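Local coordinates for protein peptide synthetase, module 7 (Actinoplanes teichomyceticus, PDB 4TX3) that probably serves nonribosomal peptide assembly in Actinoplanes teichomyceticus as a condensation-type domain belonging to the seventh synthetase module, at residues W186-R189 with L190-E194; I205-W208 with R209-A213; D317-F320 with L321-V324; F342-I345 with P346-L349; S356-P359 with V360-V363. All blocks are in the same frame, centred on the assembly; numbering follows the deposited sequence.

Contact 1. Residues W186-R189 with L190-E194; sequences WEQR and LLDGE
Leu190 lies one turn after Trp186 on helix 180-191, and the two side chains run side by side, pointing the same way. The leucine can be followed outward from its root. Its CB rests against backbone, 3.4 Å from Glu187 O and a little farther from Trp186 O. CG is held anti to its own N (chi1 -171°), which carries the branch toward the indole; there CD1 stands over one face, toward the rim, 4.1 Å from Trp186 CZ2. A branched aliphatic tip suits this place because a methyl can lie against the broad apolar ring face without needing a polar partner, while the polar corner of the indole, NE1, is spent on Pro6 O.

Leu191 behaves similarly beside Glu187: its CG lies 3.4 Å from Glu187 O, and its CD1 merely lies near the carboxylate, whose OE2 accepts from Ala21 N. The backbone ladder beneath is regular at first, Leu191 N reaching Glu187 O at 2.9 Å with an N-H...O angle of 170°. It then bends: Asp192 N meets Gln188 O at 2.8 Å but at only 135°, and adds a weak bond to Arg189 O. Gly193 N next bonds Leu190 O, three residues back, in the manner of a 3-10 turn. A side-chain carbon there would probably crowd Leu190 O, so glycine sits easily.

Gln188 and Arg189 extend along the exposed flank, whereas Leu190 and Leu191 both lean on Ile201, so the end of helix 180-191 packs against the following helix, 200-211.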
loop_
_atom_site.group_PDB
_atom_site.type_symbol
_atom_site.label_atom_id
_atom_site.label_comp_id
_atom_site.label_asym_id
_atom_site.label_seq_id
_atom_site.Cartn_x
_atom_site.Cartn_y
_atom_site.Cartn_z
ATOM N N TRP B 186 24.604 -4.841 8.328
ATOM C CA TRP B 186 24.685 -3.446 7.934
ATOM C C TRP B 186 24.771 -2.517 9.144
ATOM O O TRP B 186 25.636 -1.632 9.192
ATOM C CB TRP B 186 23.470 -3.082 7.092
ATOM C CG TRP B 186 23.413 -1.668 6.649
ATOM C CD1 TRP B 186 24.236 -1.060 5.760
ATOM C CD2 TRP B 186 22.444 -0.688 7.033
ATOM N NE1 TRP B 186 23.851 0.241 5.565
ATOM C CE2 TRP B 186 22.753 0.498 6.334
ATOM C CE3 TRP B 186 21.344 -0.700 7.901
ATOM C CZ2 TRP B 186 22.011 1.664 6.478
ATOM C CZ3 TRP B 186 20.601 0.462 8.039
ATOM C CH2 TRP B 186 20.940 1.629 7.332
ATOM N N GLU B 187 23.862 -2.713 10.106
ATOM C CA GLU B 187 23.870 -1.930 11.343
ATOM C C GLU B 187 25.194 -2.106 12.088
ATOM O O GLU B 187 25.756 -1.143 12.608
ATOM C CB GLU B 187 22.706 -2.308 12.272
ATOM C CG GLU B 187 22.757 -1.533 13.594
ATOM C CD GLU B 187 21.681 -1.925 14.586
ATOM O OE1 GLU B 187 20.485 -1.744 14.244
ATOM O OE2 GLU B 187 22.029 -2.410 15.703
ATOM N N GLN B 188 25.698 -3.334 12.130
ATOM C CA GLN B 188 26.977 -3.567 12.777
ATOM C C GLN B 188 28.101 -2.802 12.071
ATOM O O GLN B 188 28.933 -2.183 12.725
ATOM C CB GLN B 188 27.299 -5.058 12.812
ATOM C CG GLN B 188 28.629 -5.355 13.456
ATOM C CD GLN B 188 29.070 -6.782 13.228
ATOM O OE1 GLN B 188 28.890 -7.640 14.095
ATOM N NE2 GLN B 188 29.671 -7.044 12.061
ATOM N N ARG B 189 28.110 -2.834 10.740
ATOM C CA ARG B 189 29.125 -2.122 9.959
ATOM C C ARG B 189 29.045 -0.623 10.195
ATOM O O ARG B 189 30.060 0.071 10.227
ATOM C CB ARG B 189 28.975 -2.414 8.468
ATOM C CG ARG B 189 29.481 -3.775 8.068
ATOM C CD ARG B 189 29.156 -4.076 6.624
ATOM N NE ARG B 189 29.660 -5.390 6.232
ATOM C CZ ARG B 189 29.561 -5.882 5.003
ATOM N NH1 ARG B 189 28.982 -5.163 4.048
ATOM N NH2 ARG B 189 30.049 -7.087 4.733
ATOM N N LEU B 190 27.825 -0.131 10.343
ATOM C CA LEU B 190 27.589 1.268 10.634
ATOM C C LEU B 190 28.141 1.608 12.025
ATOM O O LEU B 190 28.901 2.558 12.176
ATOM C CB LEU B 190 26.099 1.553 10.528
ATOM C CG LEU B 190 25.526 2.956 10.585
ATOM C CD1 LEU B 190 24.302 3.008 9.665
ATOM C CD2 LEU B 190 25.135 3.250 12.010
ATOM N N LEU B 191 27.789 0.815 13.034
ATOM C CA LEU B 191 28.301 1.039 14.379
ATOM C C LEU B 191 29.824 0.853 14.474
ATOM O O LEU B 191 30.448 1.392 15.366
ATOM C CB LEU B 191 27.605 0.119 15.393
ATOM C CG LEU B 191 26.094 0.293 15.623
ATOM C CD1 LEU B 191 25.575 -0.503 16.844
ATOM C CD2 LEU B 191 25.721 1.758 15.730
ATOM N N ASP B 192 30.419 0.093 13.561
ATOM C CA ASP B 192 31.867 -0.082 13.557
ATOM C C ASP B 192 32.589 1.234 13.253
ATOM O O ASP B 192 33.779 1.382 13.539
ATOM C CB ASP B 192 32.291 -1.143 12.534
ATOM C CG ASP B 192 32.203 -2.560 13.080
ATOM O OD1 ASP B 192 32.343 -2.741 14.313
ATOM O OD2 ASP B 192 31.997 -3.495 12.265
ATOM N N GLY B 193 31.865 2.185 12.677
ATOM C CA GLY B 193 32.405 3.505 12.407
ATOM C C GLY B 193 32.935 4.316 13.591
ATOM O O GLY B 193 33.630 5.313 13.373
ATOM N N GLU B 194 32.611 3.918 14.828
ATOM C CA GLU B 194 33.088 4.623 16.028
ATOM C C GLU B 194 34.599 4.709 15.987
ATOM O O GLU B 194 35.197 5.663 16.479
ATOM C CB GLU B 194 32.657 3.922 17.323
ATOM C CG GLU B 194 31.189 4.035 17.653
ATOM C CD GLU B 194 30.771 3.112 18.799
ATOM O OE1 GLU B 194 31.611 2.882 19.706
ATOM O OE2 GLU B 194 29.612 2.608 18.775
#

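Contact 2. Residues I205-W208 with R209-A213; sequences ITFW and RNHLA
Ile205 to Arg209 begins an unbroken run of four helical backbone bonds, the last joining Trp208 O to Leu212 N. The run is tight where His211 N reaches Phe207 O at 2.7 Å, with an N-H...O angle of 169°. Leu212 is the first residue to leave helical angles, so helix 200-211 finishes here.

The side chains gather into an aromatic cluster on one flank. Phe207 and His211, one turn apart, point the same way with planes only 13° from parallel, but the rings are slid apart and barely overlap. Over one face of the phenyl lies His211 CB, a CH-pi contact 4.2 Å from the Phe207 ring centroid. Trp208 stands nearly perpendicular to the imidazole, its CZ3 3.8 Å from His211 CD2, in an oblique meeting that is neither stack nor T. Its CG lies anti to the carbonyl carbon (chi1 -74°), an orientation that brings CE3 within 3.9 Å of Leu212 CD1. Elsewhere on the helix the pairs are slighter: Ile205 CG2 touches Arg209 CD at 3.7 Å, and on the exposed side the methyl of Thr206 lies along the amide of Asn210.

Chemically, the cluster combines apolar ring surface with a few polar atoms. Trp208, the buried member, also meets Ile345, while its indole N-H finds His337 O. The ring of His337 stacks on Phe207, so aromatic contacts, the indole bond and Arg311, which bonds His211 O and Ala213 O, together bind this helix end to its surroundings.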
loop_
_atom_site.group_PDB
_atom_site.type_symbol
_atom_site.label_atom_id
_atom_site.label_comp_id
_atom_site.label_asym_id
_atom_site.label_seq_id
_atom_site.Cartn_x
_atom_site.Cartn_y
_atom_site.Cartn_z
ATOM N N ILE B 205 26.349 10.104 17.736
ATOM C CA ILE B 205 26.532 9.844 19.164
ATOM C C ILE B 205 26.706 11.170 19.897
ATOM O O ILE B 205 26.186 11.364 20.988
ATOM C CB ILE B 205 27.740 8.909 19.422
ATOM C CG1 ILE B 205 27.334 7.452 19.193
ATOM C CG2 ILE B 205 28.291 9.080 20.825
ATOM C CD1 ILE B 205 28.511 6.509 19.062
ATOM N N THR B 206 27.420 12.090 19.270
ATOM C CA THR B 206 27.651 13.404 19.842
ATOM C C THR B 206 26.347 14.178 19.962
ATOM O O THR B 206 26.079 14.812 20.993
ATOM C CB THR B 206 28.665 14.183 18.993
ATOM O OG1 THR B 206 29.940 13.543 19.109
ATOM C CG2 THR B 206 28.768 15.642 19.427
ATOM N N PHE B 207 25.527 14.107 18.918
ATOM C CA PHE B 207 24.219 14.741 18.965
ATOM C C PHE B 207 23.371 14.292 20.157
ATOM O O PHE B 207 22.814 15.123 20.868
ATOM C CB PHE B 207 23.412 14.481 17.694
ATOM C CG PHE B 207 22.004 14.975 17.801
ATOM C CD1 PHE B 207 21.722 16.308 17.597
ATOM C CD2 PHE B 207 20.975 14.121 18.174
ATOM C CE1 PHE B 207 20.440 16.780 17.744
ATOM C CE2 PHE B 207 19.688 14.592 18.317
ATOM C CZ PHE B 207 19.417 15.921 18.099
ATOM N N TRP B 208 23.251 12.990 20.366
ATOM C CA TRP B 208 22.328 12.508 21.378
ATOM C C TRP B 208 22.851 12.715 22.788
ATOM O O TRP B 208 22.065 13.028 23.693
ATOM C CB TRP B 208 21.985 11.026 21.148
ATOM C CG TRP B 208 21.051 10.861 19.993
ATOM C CD1 TRP B 208 21.353 10.378 18.753
ATOM C CD2 TRP B 208 19.669 11.239 19.949
ATOM N NE1 TRP B 208 20.241 10.414 17.945
ATOM C CE2 TRP B 208 19.195 10.934 18.654
ATOM C CE3 TRP B 208 18.788 11.792 20.881
ATOM C CZ2 TRP B 208 17.877 11.167 18.265
ATOM C CZ3 TRP B 208 17.473 12.028 20.492
ATOM C CH2 TRP B 208 17.032 11.715 19.198
ATOM N N ARG B 209 24.154 12.535 22.991
ATOM C CA ARG B 209 24.744 12.770 24.308
ATOM C C ARG B 209 24.505 14.221 24.690
ATOM O O ARG B 209 24.250 14.528 25.855
ATOM C CB ARG B 209 26.249 12.461 24.327
ATOM C CG ARG B 209 26.607 10.982 24.278
ATOM C CD ARG B 209 28.115 10.786 24.081
ATOM N NE ARG B 209 28.871 11.552 25.071
ATOM C CZ ARG B 209 29.289 11.063 26.237
ATOM N NH1 ARG B 209 29.050 9.794 26.554
ATOM N NH2 ARG B 209 29.960 11.838 27.080
ATOM N N ASN B 210 24.575 15.100 23.689
ATOM C CA ASN B 210 24.353 16.527 23.878
ATOM C C ASN B 210 22.871 16.859 24.072
ATOM O O ASN B 210 22.501 17.521 25.046
ATOM C CB ASN B 210 24.919 17.320 22.692
ATOM C CG ASN B 210 26.460 17.393 22.699
ATOM O OD1 ASN B 210 27.097 17.185 23.732
ATOM N ND2 ASN B 210 27.050 17.713 21.544
ATOM N N HIS B 211 22.025 16.389 23.157
ATOM C CA HIS B 211 20.587 16.623 23.247
ATOM C C HIS B 211 20.021 16.089 24.577
ATOM O O HIS B 211 19.222 16.759 25.217
ATOM C CB HIS B 211 19.880 15.976 22.046
ATOM C CG HIS B 211 18.394 16.184 22.005
ATOM N ND1 HIS B 211 17.816 17.360 21.575
ATOM C CD2 HIS B 211 17.366 15.354 22.316
ATOM C CE1 HIS B 211 16.498 17.252 21.634
ATOM N NE2 HIS B 211 16.199 16.041 22.075
ATOM N N LEU B 212 20.453 14.905 25.005
ATOM C CA LEU B 212 19.853 14.249 26.174
ATOM C C LEU B 212 20.677 14.380 27.458
ATOM O O LEU B 212 20.375 13.736 28.461
ATOM C CB LEU B 212 19.617 12.761 25.885
ATOM C CG LEU B 212 18.531 12.433 24.853
ATOM C CD1 LEU B 212 18.381 10.918 24.662
ATOM C CD2 LEU B 212 17.201 13.070 25.230
ATOM N N ALA B 213 21.713 15.208 27.424
ATOM C CA ALA B 213 22.554 15.454 28.600
ATOM C C ALA B 213 21.769 15.945 29.819
ATOM O O ALA B 213 21.195 17.033 29.797
ATOM C CB ALA B 213 23.630 16.456 28.256
#

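Contact 3. Residues D317-F320 with L321-V324; sequences DPTF and LEVV
Glu322 OE1 is gripped from the preceding turn by Thr319. The backbone Thr319 N donates to it at 2.7 Å, meeting the anti side of the carboxylate 17° out of its plane, and Thr319 OG1 adds a weak bond at 3.3 Å. Arg453 stands farther off as a long, weak ion partner. The hydroxyl also works in the other direction: Thr319 OG1 accepts from Glu322 N at 2.9 Å. It can do so because chi1 of 69° sets OG1 between the backbone N and the carbonyl carbon, turned to Glu322 N in the first turn. Putting a valine here removes the hydroxyl and would probably leave Glu322 N without its cap and the carboxylate with a looser hold.

Apolar contacts flank this polar knot. Pro318 CB lies 3.7 Å from Val323 CG2, and one turn along, Val324 CG2 sits over one face of the Phe320 ring. That methyl is 3.7 Å from the ring centroid and 22° off the normal, a CH-pi contact. Beta-branched valines suit these places, offering compact methyls to a ring and a proline. Beyond them Met271, Ala267 and Leu264 of helix 261-278 cover the buried flank.

Thr319 at the N-cap and Glu322 three residues on form a capping box, and Pro318 with Val323 brackets it as a hydrophobic staple: together the classic start of an alpha-helix, here 320-334.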
loop_
_atom_site.group_PDB
_atom_site.type_symbol
_atom_site.label_atom_id
_atom_site.label_comp_id
_atom_site.label_asym_id
_atom_site.label_seq_id
_atom_site.Cartn_x
_atom_site.Cartn_y
_atom_site.Cartn_z
ATOM N N ASP B 317 6.543 29.615 31.060
ATOM C CA ASP B 317 5.111 29.594 30.762
ATOM C C ASP B 317 4.772 29.870 29.291
ATOM O O ASP B 317 4.082 30.842 28.975
ATOM C CB ASP B 317 4.383 30.597 31.656
ATOM C CG ASP B 317 2.958 30.173 31.950
ATOM O OD1 ASP B 317 2.736 28.968 32.219
ATOM O OD2 ASP B 317 2.062 31.043 31.914
ATOM N N PRO B 318 5.254 29.006 28.390
ATOM C CA PRO B 318 5.091 29.190 26.943
ATOM C C PRO B 318 3.636 29.108 26.454
ATOM O O PRO B 318 2.834 28.322 26.966
ATOM C CB PRO B 318 5.902 28.030 26.348
ATOM C CG PRO B 318 6.593 27.361 27.508
ATOM C CD PRO B 318 5.825 27.690 28.718
ATOM N N THR B 319 3.301 29.926 25.466
ATOM C CA THR B 319 2.076 29.709 24.705
ATOM C C THR B 319 2.154 28.350 24.017
ATOM O O THR B 319 3.258 27.822 23.785
ATOM C CB THR B 319 1.866 30.766 23.634
ATOM O OG1 THR B 319 2.852 30.583 22.604
ATOM C CG2 THR B 319 1.987 32.154 24.225
ATOM N N PHE B 320 0.991 27.791 23.691
ATOM C CA PHE B 320 0.924 26.558 22.914
ATOM C C PHE B 320 1.780 26.666 21.668
ATOM O O PHE B 320 2.566 25.766 21.360
ATOM C CB PHE B 320 -0.523 26.236 22.520
ATOM C CG PHE B 320 -0.641 25.157 21.491
ATOM C CD1 PHE B 320 -0.358 23.836 21.816
ATOM C CD2 PHE B 320 -1.019 25.459 20.188
ATOM C CE1 PHE B 320 -0.452 22.839 20.855
ATOM C CE2 PHE B 320 -1.123 24.462 19.220
ATOM C CZ PHE B 320 -0.846 23.153 19.550
ATOM N N LEU B 321 1.627 27.779 20.961
ATOM C CA LEU B 321 2.360 28.007 19.722
ATOM C C LEU B 321 3.867 28.043 19.966
ATOM O O LEU B 321 4.643 27.550 19.142
ATOM C CB LEU B 321 1.910 29.311 19.059
ATOM C CG LEU B 321 0.566 29.362 18.347
ATOM C CD1 LEU B 321 0.316 30.794 17.915
ATOM C CD2 LEU B 321 0.564 28.422 17.155
ATOM N N GLU B 322 4.282 28.622 21.089
ATOM C CA GLU B 322 5.695 28.586 21.451
ATOM C C GLU B 322 6.174 27.148 21.691
ATOM O O GLU B 322 7.310 26.797 21.322
ATOM C CB GLU B 322 5.965 29.473 22.677
ATOM C CG GLU B 322 6.015 30.973 22.305
ATOM C CD GLU B 322 5.894 31.938 23.494
ATOM O OE1 GLU B 322 5.287 31.570 24.529
ATOM O OE2 GLU B 322 6.406 33.080 23.372
ATOM N N VAL B 323 5.313 26.311 22.274
ATOM C CA VAL B 323 5.688 24.924 22.532
ATOM C C VAL B 323 5.832 24.144 21.222
ATOM O O VAL B 323 6.782 23.371 21.050
ATOM C CB VAL B 323 4.682 24.216 23.432
ATOM C CG1 VAL B 323 5.090 22.759 23.616
ATOM C CG2 VAL B 323 4.581 24.924 24.781
ATOM N N VAL B 324 4.905 24.389 20.297
ATOM C CA VAL B 324 4.932 23.790 18.968
ATOM C C VAL B 324 6.245 24.069 18.262
ATOM O O VAL B 324 6.894 23.159 17.749
ATOM C CB VAL B 324 3.752 24.303 18.095
ATOM C CG1 VAL B 324 3.967 23.967 16.619
ATOM C CG2 VAL B 324 2.423 23.712 18.604
#

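Contact 4. Residues F342-I345 with P346-L349; sequences FEKI and PELL
Ile345 spreads over the turn that follows it. Its CG2 branch, anti to the backbone N, lies alongside Leu349 with 3.8 Å to Leu349 CD1, while CG1 reaches across to Leu348 CD1 at 4.1 Å. Below these branches Ile345 O accepts from Leu349 N at 3.1 Å. The bond from Leu348 N to Lys344 O is long and weak.

Pro346 stands in the first turn of the single-turn helix 345-348, a place well suited to proline, since it has no N-H to give and its ring restrains phi near the helical value. Its CD packs 3.3 Å from Phe342 O, and that carbonyl takes its hydrogen bond from Ile345 N instead. The next rung is completed by solvent: a water donates to Glu343 O at 2.6 Å and accepts from Glu347 N, standing in for the direct helical bond, with a further weak bond to Glu347 OE2.

Lys344 bends at chi2 (71°) to cross over Glu347. Lys344 CE comes within 3.4 Å of Glu347 OE1, and the salt bridge from Lys344 NZ to the same oxygen is long, 3.6 Å. The ammonium also has Glu194 as a weak ionic partner, so it is shared between two carboxylates. Trp208 of helix 200-211 meets the buried side of Ile345.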
loop_
_atom_site.group_PDB
_atom_site.type_symbol
_atom_site.label_atom_id
_atom_site.label_comp_id
_atom_site.label_asym_id
_atom_site.label_seq_id
_atom_site.Cartn_x
_atom_site.Cartn_y
_atom_site.Cartn_z
ATOM N N PHE B 342 18.119 3.529 18.961
ATOM C CA PHE B 342 17.706 4.015 20.264
ATOM C C PHE B 342 18.292 3.206 21.426
ATOM O O PHE B 342 18.628 3.761 22.468
ATOM C CB PHE B 342 16.185 4.000 20.362
ATOM C CG PHE B 342 15.682 4.135 21.758
ATOM C CD1 PHE B 342 15.639 5.383 22.369
ATOM C CD2 PHE B 342 15.278 3.015 22.476
ATOM C CE1 PHE B 342 15.193 5.520 23.662
ATOM C CE2 PHE B 342 14.826 3.150 23.761
ATOM C CZ PHE B 342 14.782 4.409 24.361
ATOM N N GLU B 343 18.392 1.893 21.239
ATOM C CA GLU B 343 18.747 0.966 22.309
ATOM C C GLU B 343 20.218 1.113 22.706
ATOM O O GLU B 343 20.670 0.590 23.725
ATOM C CB GLU B 343 18.446 -0.472 21.878
ATOM C CG GLU B 343 16.953 -0.778 21.677
ATOM C CD GLU B 343 16.359 -0.229 20.365
ATOM O OE1 GLU B 343 17.125 0.234 19.491
ATOM O OE2 GLU B 343 15.115 -0.263 20.201
ATOM N N LYS B 344 20.950 1.850 21.886
ATOM C CA LYS B 344 22.364 2.082 22.088
ATOM C C LYS B 344 22.565 3.307 22.979
ATOM O O LYS B 344 23.629 3.504 23.576
ATOM C CB LYS B 344 23.039 2.269 20.728
ATOM C CG LYS B 344 24.516 2.105 20.738
ATOM C CD LYS B 344 24.909 0.660 20.938
ATOM C CE LYS B 344 26.424 0.501 20.731
ATOM N NZ LYS B 344 27.161 1.808 20.797
ATOM N N ILE B 345 21.515 4.120 23.066
ATOM C CA ILE B 345 21.574 5.407 23.745
ATOM C C ILE B 345 21.691 5.333 25.276
ATOM O O ILE B 345 22.400 6.153 25.852
ATOM C CB ILE B 345 20.363 6.255 23.368
ATOM C CG1 ILE B 345 20.560 6.822 21.961
ATOM C CG2 ILE B 345 20.147 7.383 24.374
ATOM C CD1 ILE B 345 19.341 7.493 21.408
ATOM N N PRO B 346 21.013 4.368 25.942
ATOM C CA PRO B 346 21.293 4.247 27.388
ATOM C C PRO B 346 22.788 4.144 27.744
ATOM O O PRO B 346 23.200 4.856 28.647
ATOM C CB PRO B 346 20.538 2.972 27.775
ATOM C CG PRO B 346 19.320 3.020 26.871
ATOM C CD PRO B 346 19.839 3.560 25.548
ATOM N N GLU B 347 23.560 3.309 27.050
ATOM C CA GLU B 347 25.030 3.294 27.164
ATOM C C GLU B 347 25.686 4.653 27.005
ATOM O O GLU B 347 26.447 5.080 27.861
ATOM C CB GLU B 347 25.656 2.393 26.106
ATOM C CG GLU B 347 25.430 0.932 26.275
ATOM C CD GLU B 347 25.564 0.211 24.950
ATOM O OE1 GLU B 347 26.420 0.636 24.137
ATOM O OE2 GLU B 347 24.793 -0.755 24.713
ATOM N N LEU B 348 25.419 5.300 25.872
ATOM C CA LEU B 348 26.009 6.597 25.548
ATOM C C LEU B 348 25.784 7.621 26.640
ATOM O O LEU B 348 26.552 8.563 26.784
ATOM C CB LEU B 348 25.431 7.137 24.241
ATOM C CG LEU B 348 25.401 6.167 23.067
ATOM C CD1 LEU B 348 24.694 6.813 21.905
ATOM C CD2 LEU B 348 26.813 5.754 22.675
ATOM N N LEU B 349 24.706 7.450 27.391
ATOM C CA LEU B 349 24.366 8.397 28.434
ATOM C C LEU B 349 24.847 7.920 29.792
ATOM O O LEU B 349 24.542 8.551 30.804
ATOM C CB LEU B 349 22.864 8.617 28.474
ATOM C CG LEU B 349 22.259 9.393 27.321
ATOM C CD1 LEU B 349 20.735 9.457 27.527
ATOM C CD2 LEU B 349 22.892 10.796 27.217
HETATM O O HOH W 1 22.379 0.808 25.689
#

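Contact 5. Residues S356-P359 with V360-V363; sequences SRHP and VYQV
His358 and Tyr361 are joined first by a hydrogen bond. His358 ND1 donates to Tyr361 O at 2.7 Å, and the geometry is clean: the acceptor is only 6° out of the imidazole plane, and the donor lies in the carbonyl plane. A second bond returns across the turn, from Gln362 NE2 to His358 O, also 2.7 Å and nearly straight at 169°. The bend of Gln362 at chi2 (77°) brings its amide back to that carbonyl. The third, Tyr361 N to Pro359 O at 2.6 Å, spans just one residue and approaches from above the carbonyl plane; with the positive phi of Val360 it makes a classic gamma turn.

The aromatic contact uses the same pair. The imidazole presents its edge to the phenol face in a T-shaped arrangement, centroids 4.8 Å apart, with His358 CE1 3.7 Å above the plane of the Tyr361 ring and toward its rim. Phe342 meets the histidine ring nearly parallel.

Packing and charge finish the loop. The aliphatic part of Arg357 touches the amide of Gln362 while its guanidinium pairs with Glu218, and Gln362 OE1 is engaged by Thr219.

A leucine in place of His358 lacks the ring N-H and would probably leave Tyr361 O without this donor and the phenol face without its polarised C-H edge. In this buried bend, histidine thus serves through both a donor nitrogen and an aromatic edge, and the neighbouring glutamine amide answers the carbonyl that the loop turns inward.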
loop_
_atom_site.group_PDB
_atom_site.type_symbol
_atom_site.label_atom_id
_atom_site.label_comp_id
_atom_site.label_asym_id
_atom_site.label_seq_id
_atom_site.Cartn_x
_atom_site.Cartn_y
_atom_site.Cartn_z
ATOM N N SER B 356 12.699 -2.166 35.822
ATOM C CA SER B 356 11.402 -1.664 36.255
ATOM C C SER B 356 10.882 -0.530 35.382
ATOM O O SER B 356 9.762 -0.068 35.558
ATOM C CB SER B 356 11.508 -1.197 37.704
ATOM O OG SER B 356 12.738 -0.521 37.928
ATOM N N ARG B 357 11.696 -0.090 34.437
ATOM C CA ARG B 357 11.457 1.186 33.789
ATOM C C ARG B 357 11.982 1.202 32.364
ATOM O O ARG B 357 13.029 0.619 32.073
ATOM C CB ARG B 357 12.115 2.297 34.610
ATOM C CG ARG B 357 12.350 3.585 33.866
ATOM C CD ARG B 357 13.239 4.518 34.643
ATOM N NE ARG B 357 12.834 4.561 36.038
ATOM C CZ ARG B 357 13.634 4.262 37.057
ATOM N NH1 ARG B 357 14.891 3.902 36.818
ATOM N NH2 ARG B 357 13.175 4.326 38.306
ATOM N N HIS B 358 11.244 1.855 31.470
ATOM C CA HIS B 358 11.759 2.145 30.137
ATOM C C HIS B 358 12.736 3.326 30.216
ATOM O O HIS B 358 12.404 4.371 30.775
ATOM C CB HIS B 358 10.615 2.445 29.166
ATOM C CG HIS B 358 11.025 2.435 27.726
ATOM N ND1 HIS B 358 11.231 3.588 27.002
ATOM C CD2 HIS B 358 11.265 1.410 26.875
ATOM C CE1 HIS B 358 11.590 3.276 25.768
ATOM N NE2 HIS B 358 11.619 1.960 25.669
ATOM N N PRO B 359 13.947 3.159 29.658
ATOM C CA PRO B 359 14.996 4.186 29.686
ATOM C C PRO B 359 14.676 5.412 28.810
ATOM O O PRO B 359 13.907 5.279 27.850
ATOM C CB PRO B 359 16.211 3.436 29.144
ATOM C CG PRO B 359 15.622 2.414 28.242
ATOM C CD PRO B 359 14.374 1.967 28.906
ATOM N N VAL B 360 15.262 6.568 29.145
ATOM C CA VAL B 360 15.093 7.827 28.408
ATOM C C VAL B 360 13.668 8.388 28.448
ATOM O O VAL B 360 13.484 9.545 28.808
ATOM C CB VAL B 360 15.499 7.699 26.922
ATOM C CG1 VAL B 360 15.479 9.078 26.243
ATOM C CG2 VAL B 360 16.857 7.057 26.788
ATOM N N TYR B 361 12.664 7.604 28.052
ATOM C CA TYR B 361 11.286 8.080 28.175
ATOM C C TYR B 361 10.318 7.011 28.649
ATOM O O TYR B 361 10.512 5.823 28.412
ATOM C CB TYR B 361 10.782 8.686 26.853
ATOM C CG TYR B 361 10.617 7.717 25.707
ATOM C CD1 TYR B 361 11.688 7.398 24.877
ATOM C CD2 TYR B 361 9.375 7.137 25.435
ATOM C CE1 TYR B 361 11.530 6.519 23.819
ATOM C CE2 TYR B 361 9.204 6.255 24.384
ATOM C CZ TYR B 361 10.287 5.951 23.577
ATOM O OH TYR B 361 10.117 5.075 22.522
ATOM N N GLN B 362 9.266 7.464 29.324
ATOM C CA GLN B 362 8.280 6.587 29.924
ATOM C C GLN B 362 6.877 6.910 29.384
ATOM O O GLN B 362 5.901 6.190 29.658
ATOM C CB GLN B 362 8.327 6.710 31.454
ATOM C CG GLN B 362 9.659 6.304 32.086
ATOM C CD GLN B 362 10.740 7.362 31.926
ATOM O OE1 GLN B 362 10.495 8.544 32.138
ATOM N NE2 GLN B 362 11.940 6.939 31.538
ATOM N N VAL B 363 6.785 7.999 28.618
ATOM C CA VAL B 363 5.546 8.398 27.963
ATOM C C VAL B 363 5.715 8.368 26.449
ATOM O O VAL B 363 6.633 8.998 25.916
ATOM C CB VAL B 363 5.103 9.808 28.386
ATOM C CG1 VAL B 363 3.739 10.159 27.756
ATOM C CG2 VAL B 363 5.053 9.903 29.901
#

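How the contacts relate
Along the chain the five contacts come in series; none nests in or crosses another, and each settles one local turn. Contact 1 finishes helix 180-191, and Glu194, its last residue, packs on Ile205 of contact 2, which ends helix 200-211. Contact 3 starts helix 320-334 and stands apart, its nearest atoms about 11 Å from contact 2. Contact 4 folds back on both earlier helices: Lys344 lies near Leu191 and Glu194, while Leu348 and Leu349 meet Ile205 and Leu212. Contact 5, the turn before strand 363-369, touches contact 4 through Phe342 and contact 2 where Val360 meets Leu212, linking the helical segments to the start of strand 363-369.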